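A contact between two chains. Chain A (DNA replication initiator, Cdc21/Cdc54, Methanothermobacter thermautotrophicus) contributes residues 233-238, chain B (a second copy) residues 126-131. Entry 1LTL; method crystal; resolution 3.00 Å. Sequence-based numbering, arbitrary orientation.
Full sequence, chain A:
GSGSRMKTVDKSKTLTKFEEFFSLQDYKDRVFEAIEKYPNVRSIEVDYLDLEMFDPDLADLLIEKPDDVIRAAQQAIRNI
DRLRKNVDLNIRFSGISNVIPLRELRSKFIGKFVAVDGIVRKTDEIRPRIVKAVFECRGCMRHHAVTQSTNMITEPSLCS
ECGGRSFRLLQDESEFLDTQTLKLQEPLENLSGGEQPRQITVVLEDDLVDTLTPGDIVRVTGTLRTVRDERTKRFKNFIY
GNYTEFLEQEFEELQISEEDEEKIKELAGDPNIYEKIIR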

# COMPACT_ATOMS: atom_id res chain seq x y z
N LYS A 233 35.32 -3.11 -2.66
CA LYS A 233 34.66 -3.76 -1.54
C LYS A 233 35.65 -4.11 -0.40
O LYS A 233 35.27 -4.72 0.60
CB LYS A 233 33.92 -5.02 -2.05
CG LYS A 233 32.81 -4.70 -3.06
CD LYS A 233 31.66 -3.92 -2.40
CE LYS A 233 30.85 -3.08 -3.42
NZ LYS A 233 31.66 -1.99 -4.07
N ARG A 234 36.90 -3.68 -0.56
CA ARG A 234 37.94 -3.94 0.43
C ARG A 234 38.19 -2.76 1.38
O ARG A 234 38.30 -1.62 0.95
CB ARG A 234 39.26 -4.32 -0.26
CG ARG A 234 39.15 -5.54 -1.16
CD ARG A 234 40.50 -5.96 -1.78
NE ARG A 234 40.42 -6.28 -3.21
CZ ARG A 234 39.62 -7.21 -3.76
NH1 ARG A 234 38.81 -7.94 -3.00
NH2 ARG A 234 39.64 -7.39 -5.08
N PHE A 235 38.27 -3.04 2.68
CA PHE A 235 38.54 -1.99 3.64
C PHE A 235 40.01 -1.61 3.55
O PHE A 235 40.81 -2.37 3.03
CB PHE A 235 38.24 -2.45 5.03
CG PHE A 235 36.79 -2.41 5.37
CD1 PHE A 235 35.98 -3.51 5.15
CD2 PHE A 235 36.24 -1.30 5.94
CE1 PHE A 235 34.64 -3.48 5.50
CE2 PHE A 235 34.89 -1.28 6.29
CZ PHE A 235 34.10 -2.38 6.07
N LYS A 236 40.34 -0.43 4.05
CA LYS A 236 41.70 0.11 4.03
C LYS A 236 41.81 0.97 5.26
O LYS A 236 40.85 1.63 5.62
CB LYS A 236 41.89 0.98 2.79
CG LYS A 236 43.25 1.61 2.66
CD LYS A 236 44.32 0.55 2.43
CE LYS A 236 45.60 1.11 1.81
NZ LYS A 236 45.49 1.52 0.37
N ASN A 237 42.97 1.00 5.92
CA ASN A 237 43.04 1.84 7.12
C ASN A 237 43.69 3.18 6.86
O ASN A 237 44.54 3.32 5.99
CB ASN A 237 43.81 1.15 8.24
CG ASN A 237 43.20 -0.18 8.64
OD1 ASN A 237 41.99 -0.38 8.53
ND2 ASN A 237 44.03 -1.07 9.14
N PHE A 238 43.27 4.19 7.62
CA PHE A 238 43.86 5.52 7.47
C PHE A 238 43.89 6.17 8.84
O PHE A 238 43.18 5.75 9.75
CB PHE A 238 43.07 6.38 6.46
CG PHE A 238 41.72 6.83 6.96
CD1 PHE A 238 41.59 7.98 7.73
CD2 PHE A 238 40.58 6.07 6.73
CE1 PHE A 238 40.37 8.33 8.27
CE2 PHE A 238 39.36 6.43 7.27
CZ PHE A 238 39.26 7.56 8.04
N ILE B 126 47.61 -7.20 3.64
CA ILE B 126 46.78 -7.52 4.77
C ILE B 126 45.80 -6.37 4.93
O ILE B 126 46.21 -5.21 4.92
CB ILE B 126 47.61 -7.66 6.04
CG1 ILE B 126 48.54 -8.86 5.90
CG2 ILE B 126 46.70 -7.79 7.25
CD1 ILE B 126 49.55 -8.95 7.02
N ARG B 127 44.51 -6.70 5.04
CA ARG B 127 43.44 -5.71 5.19
C ARG B 127 42.36 -6.26 6.10
O ARG B 127 42.23 -7.46 6.26
CB ARG B 127 42.84 -5.34 3.82
CG ARG B 127 42.47 -6.52 2.92
CD ARG B 127 41.84 -6.08 1.56
NE ARG B 127 42.33 -6.81 0.36
CZ ARG B 127 42.31 -8.13 0.18
NH1 ARG B 127 41.82 -8.95 1.11
NH2 ARG B 127 42.74 -8.65 -0.98
N PRO B 128 41.57 -5.38 6.74
CA PRO B 128 40.51 -5.85 7.64
C PRO B 128 39.18 -6.19 6.96
O PRO B 128 38.93 -5.82 5.82
CB PRO B 128 40.36 -4.68 8.60
CG PRO B 128 40.57 -3.52 7.70
CD PRO B 128 41.77 -3.93 6.89
N ARG B 129 38.33 -6.90 7.69
CA ARG B 129 37.01 -7.20 7.19
C ARG B 129 36.15 -7.22 8.43
O ARG B 129 36.68 -7.22 9.53
CB ARG B 129 36.96 -8.53 6.44
CG ARG B 129 37.28 -9.74 7.24
CD ARG B 129 36.76 -10.99 6.58
NE ARG B 129 35.57 -11.43 7.29
CZ ARG B 129 35.45 -12.59 7.94
NH1 ARG B 129 36.44 -13.47 7.97
NH2 ARG B 129 34.34 -12.87 8.61
N ILE B 130 34.84 -7.19 8.27
CA ILE B 130 33.97 -7.21 9.42
C ILE B 130 33.69 -8.65 9.77
O ILE B 130 33.33 -9.42 8.89
CB ILE B 130 32.63 -6.49 9.12
CG1 ILE B 130 32.91 -5.04 8.76
CG2 ILE B 130 31.68 -6.61 10.28
CD1 ILE B 130 31.72 -4.23 8.45
N VAL B 131 33.88 -9.01 11.03
CA VAL B 131 33.57 -10.38 11.46
C VAL B 131 32.24 -10.40 12.15
O VAL B 131 31.48 -11.35 12.03
CB VAL B 131 34.58 -10.95 12.46
CG1 VAL B 131 35.76 -11.55 11.73
CG2 VAL B 131 35.02 -9.88 13.41

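Two arginines, one from each chain, lie against each other with no acid from either stretch between them. The CD of Arg A234 sits 2.9 Å from NE of Arg B127, over one face of the Arg B127 guanidinium, and the charged groups follow closely behind, with NE of Arg A234 4.0 Å from NH2 of Arg B127. A methylene over the face of a guanidinium is a familiar way to pack arginine, because the planar group carries its polar hydrogens in its plane and leaves its faces comparatively apolar. Here, however, 2.9 Å is shorter than a comfortable carbon-nitrogen contact, and at 3.00 Å resolution the exact value deserves caution. Neither stretch supplies an acid to offset the two like charges.

No hydrogen bond crosses between the stretches. Both stretches are largely strand, but their N-to-C directions differ by 121° and their axes approach no closer than 5.8 Å, so the backbones do not pair as neighbours in a sheet. Side-chain packing has to do the work instead, and the 347 Å² buried between the stretches, both sides summed, comes mostly from Phe A235, Pro B128 and Arg B127; the closest CA pair, that of Phe A235 and Pro B128, is 5.9 Å apart.

Phe A235 is the organizer. Its CA-to-CB bond points toward chain B, and with chi1 in the m well the ring reaches along the partner strand, touching three successive residues. At its base, CB lies 3.7 Å from CG of Pro B128 and 3.5 Å from the O of Pro B128; partway out, CD1 passes 4.3 Å from CA of Arg B129; at its tip, CZ meets CD1 of Ile B130 at 3.8 Å. A long, flat, apolar side chain suits this path, since it spans from Pro B128 to Ile B130 without bringing a polar group that would need a partner.

The chain B residues meet it in different ways. Pro B128 offers a compact ring set sideways to the contact, and it has no backbone N-H to leave unsatisfied in a buried position. Its CG also comes 3.5 Å from OD1 of Asn A237, a van der Waals contact that asks nothing of the amide, whose OD1 and ND2 are both hydrogen-bonded elsewhere in the structure. Ile B130 starts sideways too, but its m, t conformation carries CD1 to the tip of the phenylalanine ring. Arg B129 points away, leaving its CA beside the ring of Phe A235, while its own NE makes a weak hydrogen bond to the O of Ile B130.

Lys A236 follows Phe A235 in the strand, points away and remains exposed, as befits a charged amine with no partner here. The CB of Arg B127 packs 3.7 Å from the O of Phe A235, without a hydrogen bond, while the CA-to-CB bond points sideways and the end of its side chain comes nearer to chain A. The rule to read is an apolar spine laid across a crossing strand, with an exposed arginine at its margin, resting on an arginine that is itself well covered.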